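Local structure of aminotransferase class I and II (Streptococcus suis 89/1591, 3OP7) at residues E10-V15 / P318-C323; Q74-V79 / I231-A236; G92-V97 / L191-Y196. The protein probably transfers amino groups between amino acids and keto acids, using pyridoxal phosphate held as a Schiff base on an active-site lysine. All coordinates share one frame; numbering follows the deposited sequence.

Contact 1 of 3, residues E10-V15 / P318-C323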
loop_
_atom_site.group_PDB
_atom_site.type_symbol
_atom_site.label_atom_id
_atom_site.label_comp_id
_atom_site.label_asym_id
_atom_site.label_seq_id
_atom_site.Cartn_x
_atom_site.Cartn_y
_atom_site.Cartn_z
ATOM N N GLU A 10 -15.418 -3.341 -5.080
ATOM C CA GLU A 10 -14.311 -3.835 -5.917
ATOM C C GLU A 10 -14.675 -5.039 -6.813
ATOM O O GLU A 10 -14.386 -5.077 -8.027
ATOM C CB GLU A 10 -13.083 -4.194 -5.015
ATOM C CG GLU A 10 -11.872 -4.611 -5.799
ATOM C CD GLU A 10 -10.635 -4.911 -4.890
ATOM O OE1 GLU A 10 -10.783 -4.883 -3.670
ATOM O OE2 GLU A 10 -9.551 -5.171 -5.462
ATOM N N GLU A 11 -15.326 -6.039 -6.225
ATOM C CA GLU A 11 -15.688 -7.235 -6.951
ATOM C C GLU A 11 -16.659 -6.838 -8.093
ATOM O O GLU A 11 -16.533 -7.297 -9.228
ATOM C CB GLU A 11 -16.346 -8.239 -5.989
ATOM C CG GLU A 11 -16.577 -9.650 -6.598
ATOM C CD GLU A 11 -17.881 -9.779 -7.408
ATOM O OE1 GLU A 11 -18.828 -8.989 -7.159
ATOM O OE2 GLU A 11 -17.955 -10.665 -8.315
ATOM N N TRP A 12 -17.621 -5.980 -7.770
ATOM C CA TRP A 12 -18.581 -5.504 -8.791
ATOM C C TRP A 12 -17.847 -4.809 -9.940
ATOM O O TRP A 12 -18.068 -5.166 -11.093
ATOM C CB TRP A 12 -19.572 -4.536 -8.160
ATOM C CG TRP A 12 -20.438 -3.840 -9.151
ATOM C CD1 TRP A 12 -20.281 -2.568 -9.619
ATOM C CD2 TRP A 12 -21.629 -4.351 -9.740
ATOM N NE1 TRP A 12 -21.304 -2.270 -10.513
ATOM C CE2 TRP A 12 -22.135 -3.355 -10.604
ATOM C CE3 TRP A 12 -22.284 -5.582 -9.671
ATOM C CZ2 TRP A 12 -23.301 -3.550 -11.367
ATOM C CZ3 TRP A 12 -23.445 -5.772 -10.405
ATOM C CH2 TRP A 12 -23.928 -4.763 -11.261
ATOM N N LEU A 13 -16.992 -3.841 -9.607
ATOM C CA LEU A 13 -16.208 -3.122 -10.620
ATOM C C LEU A 13 -15.263 -4.054 -11.390
ATOM O O LEU A 13 -15.171 -3.951 -12.629
ATOM C CB LEU A 13 -15.452 -1.939 -10.036
ATOM C CG LEU A 13 -16.331 -0.848 -9.426
ATOM C CD1 LEU A 13 -15.555 0.225 -8.707
ATOM C CD2 LEU A 13 -17.292 -0.233 -10.516
ATOM N N ASN A 14 -14.553 -4.960 -10.694
ATOM C CA ASN A 14 -13.702 -5.921 -11.402
ATOM C C ASN A 14 -14.452 -6.640 -12.528
ATOM O O ASN A 14 -13.938 -6.794 -13.647
ATOM C CB ASN A 14 -13.146 -6.994 -10.454
ATOM C CG ASN A 14 -12.035 -6.494 -9.566
ATOM O OD1 ASN A 14 -11.425 -5.446 -9.808
ATOM N ND2 ASN A 14 -11.765 -7.245 -8.509
ATOM N N VAL A 15 -15.677 -7.092 -12.233
ATOM C CA VAL A 15 -16.453 -7.871 -13.193
ATOM C C VAL A 15 -17.029 -6.992 -14.324
ATOM O O VAL A 15 -17.027 -7.419 -15.487
ATOM C CB VAL A 15 -17.581 -8.684 -12.525
ATOM C CG1 VAL A 15 -18.482 -9.384 -13.581
ATOM C CG2 VAL A 15 -17.022 -9.723 -11.585
ATOM N N PRO A 318 -34.457 -6.618 -7.026
ATOM C CA PRO A 318 -33.121 -6.400 -6.440
ATOM C C PRO A 318 -32.281 -5.446 -7.303
ATOM O O PRO A 318 -32.339 -5.503 -8.539
ATOM C CB PRO A 318 -32.527 -7.807 -6.373
ATOM C CG PRO A 318 -33.737 -8.717 -6.259
ATOM C CD PRO A 318 -34.790 -8.052 -7.132
HETATM N N MSE A 319 -31.573 -4.523 -6.665
HETATM C CA MSE A 319 -30.803 -3.536 -7.437
HETATM C C MSE A 319 -29.632 -4.163 -8.179
HETATM O O MSE A 319 -29.167 -3.609 -9.196
HETATM C CB MSE A 319 -30.295 -2.391 -6.544
HETATM C CG MSE A 319 -31.356 -1.368 -6.215
HETATM SE SE MSE A 319 -32.123 -0.505 -7.780
HETATM C CE MSE A 319 -33.823 -1.395 -7.734
ATOM N N GLU A 320 -29.099 -5.274 -7.675
ATOM C CA GLU A 320 -28.026 -5.946 -8.420
ATOM C C GLU A 320 -28.584 -6.434 -9.765
ATOM O O GLU A 320 -27.965 -6.242 -10.806
ATOM C CB GLU A 320 -27.391 -7.075 -7.613
ATOM C CG GLU A 320 -26.354 -7.907 -8.394
ATOM C CD GLU A 320 -24.952 -7.940 -7.766
ATOM O OE1 GLU A 320 -24.700 -7.332 -6.716
ATOM O OE2 GLU A 320 -24.065 -8.561 -8.398
ATOM N N ASP A 321 -29.774 -7.021 -9.766
ATOM C CA ASP A 321 -30.387 -7.437 -11.016
ATOM C C ASP A 321 -30.711 -6.196 -11.899
ATOM O O ASP A 321 -30.496 -6.209 -13.127
ATOM C CB ASP A 321 -31.685 -8.209 -10.754
ATOM C CG ASP A 321 -31.482 -9.559 -10.021
ATOM O OD1 ASP A 321 -30.349 -10.013 -9.786
ATOM O OD2 ASP A 321 -32.514 -10.194 -9.706
ATOM N N PHE A 322 -31.234 -5.136 -11.277
ATOM C CA PHE A 322 -31.593 -3.908 -11.995
ATOM C C PHE A 322 -30.363 -3.324 -12.682
ATOM O O PHE A 322 -30.388 -2.976 -13.861
ATOM C CB PHE A 322 -32.142 -2.902 -11.001
ATOM C CG PHE A 322 -32.534 -1.579 -11.592
ATOM C CD1 PHE A 322 -31.607 -0.554 -11.719
ATOM C CD2 PHE A 322 -33.843 -1.332 -11.939
ATOM C CE1 PHE A 322 -31.980 0.682 -12.221
ATOM C CE2 PHE A 322 -34.228 -0.093 -12.451
ATOM C CZ PHE A 322 -33.305 0.907 -12.589
ATOM N N CYS A 323 -29.287 -3.194 -11.927
ATOM C CA CYS A 323 -28.059 -2.653 -12.489
ATOM C C CYS A 323 -27.391 -3.554 -13.543
ATOM O O CYS A 323 -26.786 -3.042 -14.487
ATOM C CB CYS A 323 -27.058 -2.335 -11.383
ATOM S SG CYS A 323 -27.553 -0.897 -10.357
#

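Contact 2 of 3, residues Q74-V79 / I231-A236. With EDO (1,2-ethanediol), chain K.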
loop_
_atom_site.group_PDB
_atom_site.type_symbol
_atom_site.label_atom_id
_atom_site.label_comp_id
_atom_site.label_asym_id
_atom_site.label_seq_id
_atom_site.Cartn_x
_atom_site.Cartn_y
_atom_site.Cartn_z
ATOM N N GLN A 74 -1.126 22.804 6.898
ATOM C CA GLN A 74 -1.725 24.105 6.690
ATOM C C GLN A 74 -3.204 24.026 6.255
ATOM O O GLN A 74 -3.930 25.032 6.305
ATOM C CB GLN A 74 -0.916 24.911 5.679
ATOM C CG GLN A 74 0.401 25.454 6.226
ATOM C CD GLN A 74 1.238 26.138 5.156
ATOM O OE1 GLN A 74 1.313 25.684 4.004
ATOM N NE2 GLN A 74 1.887 27.224 5.531
ATOM N N LEU A 75 -3.652 22.847 5.842
ATOM C CA LEU A 75 -5.084 22.643 5.501
ATOM C C LEU A 75 -5.963 22.645 6.764
ATOM O O LEU A 75 -7.170 22.783 6.665
ATOM C CB LEU A 75 -5.294 21.338 4.728
ATOM C CG LEU A 75 -4.555 21.171 3.387
ATOM C CD1 LEU A 75 -4.659 19.759 2.865
ATOM C CD2 LEU A 75 -5.091 22.191 2.354
ATOM N N TYR A 76 -5.349 22.497 7.927
ATOM C CA TYR A 76 -6.031 22.410 9.203
ATOM C C TYR A 76 -5.698 23.575 10.082
ATOM O O TYR A 76 -4.701 24.277 9.833
ATOM C CB TYR A 76 -5.541 21.180 9.955
ATOM C CG TYR A 76 -5.732 19.887 9.219
ATOM C CD1 TYR A 76 -4.750 19.415 8.351
ATOM C CD2 TYR A 76 -6.888 19.142 9.368
ATOM C CE1 TYR A 76 -4.901 18.212 7.669
ATOM C CE2 TYR A 76 -7.065 17.938 8.676
ATOM C CZ TYR A 76 -6.061 17.460 7.817
ATOM O OH TYR A 76 -6.275 16.269 7.128
ATOM N N THR A 77 -6.486 23.759 11.132
ATOM C CA THR A 77 -6.092 24.643 12.215
ATOM C C THR A 77 -5.485 23.789 13.310
ATOM O O THR A 77 -5.958 22.679 13.588
ATOM C CB THR A 77 -7.288 25.448 12.789
ATOM O OG1 THR A 77 -8.318 24.543 13.207
ATOM C CG2 THR A 77 -7.813 26.405 11.747
ATOM N N GLY A 78 -4.418 24.289 13.914
ATOM C CA GLY A 78 -3.818 23.632 15.074
ATOM C C GLY A 78 -3.138 22.292 14.827
ATOM O O GLY A 78 -3.064 21.463 15.740
ATOM N N VAL A 79 -2.624 22.075 13.614
ATOM C CA VAL A 79 -1.893 20.832 13.283
ATOM C C VAL A 79 -0.483 21.154 12.785
ATOM O O VAL A 79 -0.305 21.923 11.848
ATOM C CB VAL A 79 -2.624 19.973 12.227
ATOM C CG1 VAL A 79 -1.816 18.706 11.870
ATOM C CG2 VAL A 79 -4.066 19.621 12.712
ATOM N N ILE A 231 -1.468 9.167 -3.302
ATOM C CA ILE A 231 -0.980 9.967 -2.173
ATOM C C ILE A 231 -2.133 10.359 -1.261
ATOM O O ILE A 231 -3.041 11.062 -1.652
ATOM C CB ILE A 231 -0.240 11.251 -2.604
ATOM C CG1 ILE A 231 1.017 10.934 -3.417
ATOM C CG2 ILE A 231 0.055 12.180 -1.409
ATOM C CD1 ILE A 231 2.186 10.388 -2.566
ATOM N N GLY A 232 -1.992 9.912 -0.024
ATOM C CA GLY A 232 -2.825 10.291 1.073
ATOM C C GLY A 232 -2.020 10.634 2.308
ATOM O O GLY A 232 -0.770 10.729 2.245
ATOM N N TRP A 233 -2.728 10.849 3.419
ATOM C CA TRP A 233 -2.040 11.028 4.677
ATOM C C TRP A 233 -2.926 10.672 5.851
ATOM O O TRP A 233 -4.156 10.602 5.740
ATOM C CB TRP A 233 -1.588 12.486 4.828
ATOM C CG TRP A 233 -2.675 13.525 4.793
ATOM C CD1 TRP A 233 -3.404 13.991 5.880
ATOM C CD2 TRP A 233 -3.206 14.226 3.649
ATOM N NE1 TRP A 233 -4.296 14.953 5.471
ATOM C CE2 TRP A 233 -4.183 15.119 4.121
ATOM C CE3 TRP A 233 -2.931 14.206 2.273
ATOM C CZ2 TRP A 233 -4.890 15.959 3.261
ATOM C CZ3 TRP A 233 -3.618 15.047 1.443
ATOM C CH2 TRP A 233 -4.587 15.897 1.940
ATOM N N VAL A 234 -2.248 10.461 6.976
ATOM C CA VAL A 234 -2.873 10.502 8.282
ATOM C C VAL A 234 -2.411 11.749 9.040
ATOM O O VAL A 234 -1.196 12.073 9.015
ATOM C CB VAL A 234 -2.456 9.270 9.107
ATOM C CG1 VAL A 234 -3.169 9.258 10.465
ATOM C CG2 VAL A 234 -2.690 8.000 8.304
ATOM N N ALA A 235 -3.356 12.417 9.699
ATOM C CA ALA A 235 -3.072 13.491 10.617
ATOM C C ALA A 235 -3.540 13.009 11.979
ATOM O O ALA A 235 -4.671 12.605 12.125
ATOM C CB ALA A 235 -3.773 14.784 10.229
ATOM N N ALA A 236 -2.669 13.019 12.978
ATOM C CA ALA A 236 -3.054 12.527 14.302
ATOM C C ALA A 236 -2.244 13.245 15.377
ATOM O O ALA A 236 -1.309 13.987 15.067
ATOM C CB ALA A 236 -2.824 11.029 14.381
HETATM C C1 EDO K . -11.106 24.994 12.047
HETATM O O1 EDO K . -11.244 24.856 13.472
HETATM C C2 EDO K . -12.353 24.459 11.344
HETATM O O2 EDO K . -12.095 23.864 10.058
#

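Contact 3 of 3, residues G92-V97 / L191-Y196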
loop_
_atom_site.group_PDB
_atom_site.type_symbol
_atom_site.label_atom_id
_atom_site.label_comp_id
_atom_site.label_asym_id
_atom_site.label_seq_id
_atom_site.Cartn_x
_atom_site.Cartn_y
_atom_site.Cartn_z
ATOM N N GLY A 92 -4.179 3.449 2.021
ATOM C CA GLY A 92 -3.056 3.100 2.864
ATOM C C GLY A 92 -3.129 3.725 4.224
ATOM O O GLY A 92 -2.659 3.105 5.219
ATOM N N ALA A 93 -3.736 4.919 4.317
ATOM C CA ALA A 93 -3.857 5.605 5.584
ATOM C C ALA A 93 -4.857 4.884 6.528
ATOM O O ALA A 93 -4.541 4.602 7.692
ATOM C CB ALA A 93 -4.247 7.033 5.438
ATOM N N ASN A 94 -6.040 4.556 6.008
ATOM C CA ASN A 94 -6.991 3.786 6.825
ATOM C C ASN A 94 -6.392 2.478 7.299
ATOM O O ASN A 94 -6.561 2.120 8.477
ATOM C CB ASN A 94 -8.328 3.491 6.075
ATOM C CG ASN A 94 -9.218 4.684 5.900
ATOM O OD1 ASN A 94 -9.294 5.588 6.753
ATOM N ND2 ASN A 94 -10.044 4.631 4.846
ATOM N N LEU A 95 -5.738 1.742 6.395
ATOM C CA LEU A 95 -5.134 0.475 6.748
ATOM C C LEU A 95 -4.057 0.684 7.800
ATOM O O LEU A 95 -3.966 -0.086 8.770
ATOM C CB LEU A 95 -4.512 -0.185 5.524
ATOM C CG LEU A 95 -3.789 -1.509 5.823
ATOM C CD1 LEU A 95 -4.703 -2.522 6.504
ATOM C CD2 LEU A 95 -3.175 -2.041 4.545
ATOM N N LEU A 96 -3.187 1.660 7.598
ATOM C CA LEU A 96 -2.102 1.905 8.568
ATOM C C LEU A 96 -2.668 2.194 9.973
ATOM O O LEU A 96 -2.165 1.666 10.978
ATOM C CB LEU A 96 -1.266 3.067 8.131
ATOM C CG LEU A 96 -0.111 3.496 9.063
ATOM C CD1 LEU A 96 0.879 2.330 9.293
ATOM C CD2 LEU A 96 0.576 4.760 8.490
ATOM N N VAL A 97 -3.698 3.020 10.039
ATOM C CA VAL A 97 -4.312 3.375 11.343
ATOM C C VAL A 97 -4.855 2.107 12.031
ATOM O O VAL A 97 -4.507 1.787 13.190
ATOM C CB VAL A 97 -5.413 4.423 11.217
ATOM C CG1 VAL A 97 -6.191 4.643 12.589
ATOM C CG2 VAL A 97 -4.785 5.742 10.752
ATOM N N LEU A 191 -11.510 7.701 14.251
ATOM C CA LEU A 191 -10.873 7.671 12.944
ATOM C C LEU A 191 -11.925 8.255 12.005
ATOM O O LEU A 191 -13.088 7.780 11.975
ATOM C CB LEU A 191 -10.608 6.254 12.507
ATOM C CG LEU A 191 -10.191 6.039 11.026
ATOM C CD1 LEU A 191 -8.976 6.962 10.623
ATOM C CD2 LEU A 191 -9.867 4.547 10.721
ATOM N N SER A 192 -11.570 9.320 11.305
ATOM C CA SER A 192 -12.468 9.936 10.334
ATOM C C SER A 192 -11.826 9.994 8.936
ATOM O O SER A 192 -10.819 10.669 8.728
ATOM C CB SER A 192 -12.833 11.340 10.817
ATOM O OG SER A 192 -13.769 11.952 9.939
ATOM N N ASP A 193 -12.352 9.199 8.015
ATOM C CA ASP A 193 -11.935 9.215 6.640
ATOM C C ASP A 193 -12.647 10.395 5.953
ATOM O O ASP A 193 -13.892 10.421 5.800
ATOM C CB ASP A 193 -12.256 7.859 6.004
ATOM C CG ASP A 193 -12.037 7.813 4.488
ATOM O OD1 ASP A 193 -12.074 8.853 3.805
ATOM O OD2 ASP A 193 -11.974 6.696 3.971
ATOM N N GLU A 194 -11.843 11.398 5.645
ATOM C CA GLU A 194 -12.282 12.670 5.178
ATOM C C GLU A 194 -11.939 12.949 3.732
ATOM O O GLU A 194 -11.806 14.107 3.337
ATOM C CB GLU A 194 -11.783 13.780 6.131
ATOM C CG GLU A 194 -12.377 13.577 7.516
ATOM C CD GLU A 194 -11.844 14.440 8.647
ATOM O OE1 GLU A 194 -10.770 15.056 8.519
ATOM O OE2 GLU A 194 -12.570 14.515 9.689
ATOM N N VAL A 195 -11.830 11.915 2.908
ATOM C CA VAL A 195 -11.540 12.153 1.484
ATOM C C VAL A 195 -12.554 13.073 0.790
ATOM O O VAL A 195 -12.167 13.777 -0.154
ATOM C CB VAL A 195 -11.359 10.832 0.650
ATOM C CG1 VAL A 195 -10.105 10.042 1.148
ATOM C CG2 VAL A 195 -12.608 9.945 0.647
ATOM N N TYR A 196 -13.804 13.031 1.213
ATOM C CA TYR A 196 -14.852 13.882 0.648
ATOM C C TYR A 196 -15.031 15.163 1.425
ATOM O O TYR A 196 -15.825 15.238 2.382
ATOM C CB TYR A 196 -16.201 13.165 0.562
ATOM C CG TYR A 196 -16.136 11.992 -0.408
ATOM C CD1 TYR A 196 -16.015 12.228 -1.774
ATOM C CD2 TYR A 196 -16.213 10.693 0.016
ATOM C CE1 TYR A 196 -15.973 11.214 -2.665
ATOM C CE2 TYR A 196 -16.154 9.664 -0.890
ATOM C CZ TYR A 196 -16.049 9.944 -2.222
ATOM O OH TYR A 196 -16.022 8.955 -3.165
#

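Contact 1 of 3, residues E10-V15 / P318-C323
The benzo ring of W12 reaches across to helix 319-330, where the carboxylate of E320 and the CB of C323 receive it. E320 meets the ring at its edge: OE2 lies 3.5 Å from CZ3 of W12 and slightly farther from CE3. Because OE2 is near the ring plane, the negative group meets the rim, where the C-H bonds carry a slight positive charge, and not the electron-rich face; the two planes are 77° apart. Both side chains have CG anti to the backbone N (chi1 171° for W12 and 174° for E320). This carries the indole toward the other helix, whereas E320 starts off to one side and its bend at chi2 brings the carboxylate to the ring. The other contact is apolar, C323 CB lying 3.9 Å from W12 CZ2; a small residue suits a place where a broad ring comes so near the helix. Tryptophan fits here because its polar end is also used, NE1 giving a hydrogen bond to the carbonyl of L334. R339 forms salt bridges with both E11 and E320, which probably eases the repulsion between these two acids. The contact thus packs the N-terminal helix 8-16, whose E10 and N14 hydrogen-bond to the second subunit, against the antiparallel sheet that includes 335-336 and 345-348, in the small C-terminal domain of this aminotransferase fold.

Contact 2 of 3, residues Q74-V79 / I231-A236
Y76 points from the loop 74-79 toward strand 232-235, and its hydroxyl meets the indole of W233. From CB the chain turns with CG anti to the carbonyl carbon (chi1 -58°), which sends the ring toward the strand. Along the ring, Y76 CE1 comes to 4.0 Å from W233 NE1. Y76 CZ lies 4.3 Å from A235 CB, the methyl of a residue small enough to let the phenol approach the strand. At the tip, Y76 OH accepts a hydrogen bond of 2.9 Å from W233 NE1. The N-H points almost straight at the oxygen (174°), which sits only 4° out of the indole plane, and NE1 in turn lies at the edge of the tyrosine ring. A buried tryptophan N-H needs an acceptor, and tyrosine supplies one while its ring stays apolar. Beside it, the side chain of L75 lies roughly perpendicular to that of W233 and sets CD1 3.8 Å from W233 CZ2. The tyrosine also touches A216 of strand 214-219 and I208 and E209 of helix 207-210, so the loop that leads from helix 66-73 to strand 84-87 packs on the large sheet where 232-235 runs between 84-87 and 214-219.

Contact 3 of 3, residues G92-V97 / L191-Y196
Helix 92-97 runs nearly antiparallel to strand 191-193, at 168° between their directions, with the two axes 10.0 Å apart at closest approach. That is a usual spacing for a helix lying on a sheet, and it leaves room for one layer of side chains. N94 stands nearest D193 and V97 nearest L191, three residues along the helix matching two along the strand. At the first pair, N94 ND2 gives a hydrogen bond of 3.0 Å to D193 OD2, with an angle of 164° at the hydrogen. The donor bond lies in the amide plane of N94, whereas it meets the carboxylate from above, 39° out of its plane. ND2 also bonds to Q117, and the two bonds together should fix the rotation of the amide. N94 OD1, by contrast, is buried without a polar partner and rests near D193 CB and the methyls of L191. This is the cofactor site of the fold type I pyridoxal-phosphate enzymes: D193 OD2 also binds the pyridine nitrogen N1 of the pyridoxal phosphate attached at position 222. As in other members of the family, such an aspartate probably stabilises the protonated pyridine; N94, in the second shell, probably helps position it. D193 has CG anti to the backbone N (chi1 172°), which carries the carboxylate out from the strand. Its other oxygen, OD1, accepts from V195 N at 3.2 Å in an Asx turn, so the chain just beyond the strand grips the carboxylate as well. Two residues earlier in the strand, L191 and V97 reach toward each other tip to tip, V97 CG1 touching L191 CD1 at 4.1 Å. Branched aliphatic residues suit this buried layer, which M157 of the adjacent strand and L118 of helix 117-124 extend.

How the contacts relate
Along the chain contact 1 encloses contact 2, which in turn encloses contact 3. Contacts 2 and 3 are neighbours, their centres about 11 Å apart, and share the large mixed sheet; they touch where the CB of A93 lies 3.4 Å from V234 CG2. Strand 232-235 thus has the loop 74-79 packed against W233 and A235, and helix 89-101 against V234. Contact 1 stands apart, its centre about 35 Å from that of contact 2 and about 25 Å from that of contact 3. It ties the N-terminal helix to the small C-terminal domain, while contact 3 includes the aspartate that binds the cofactor's pyridine nitrogen.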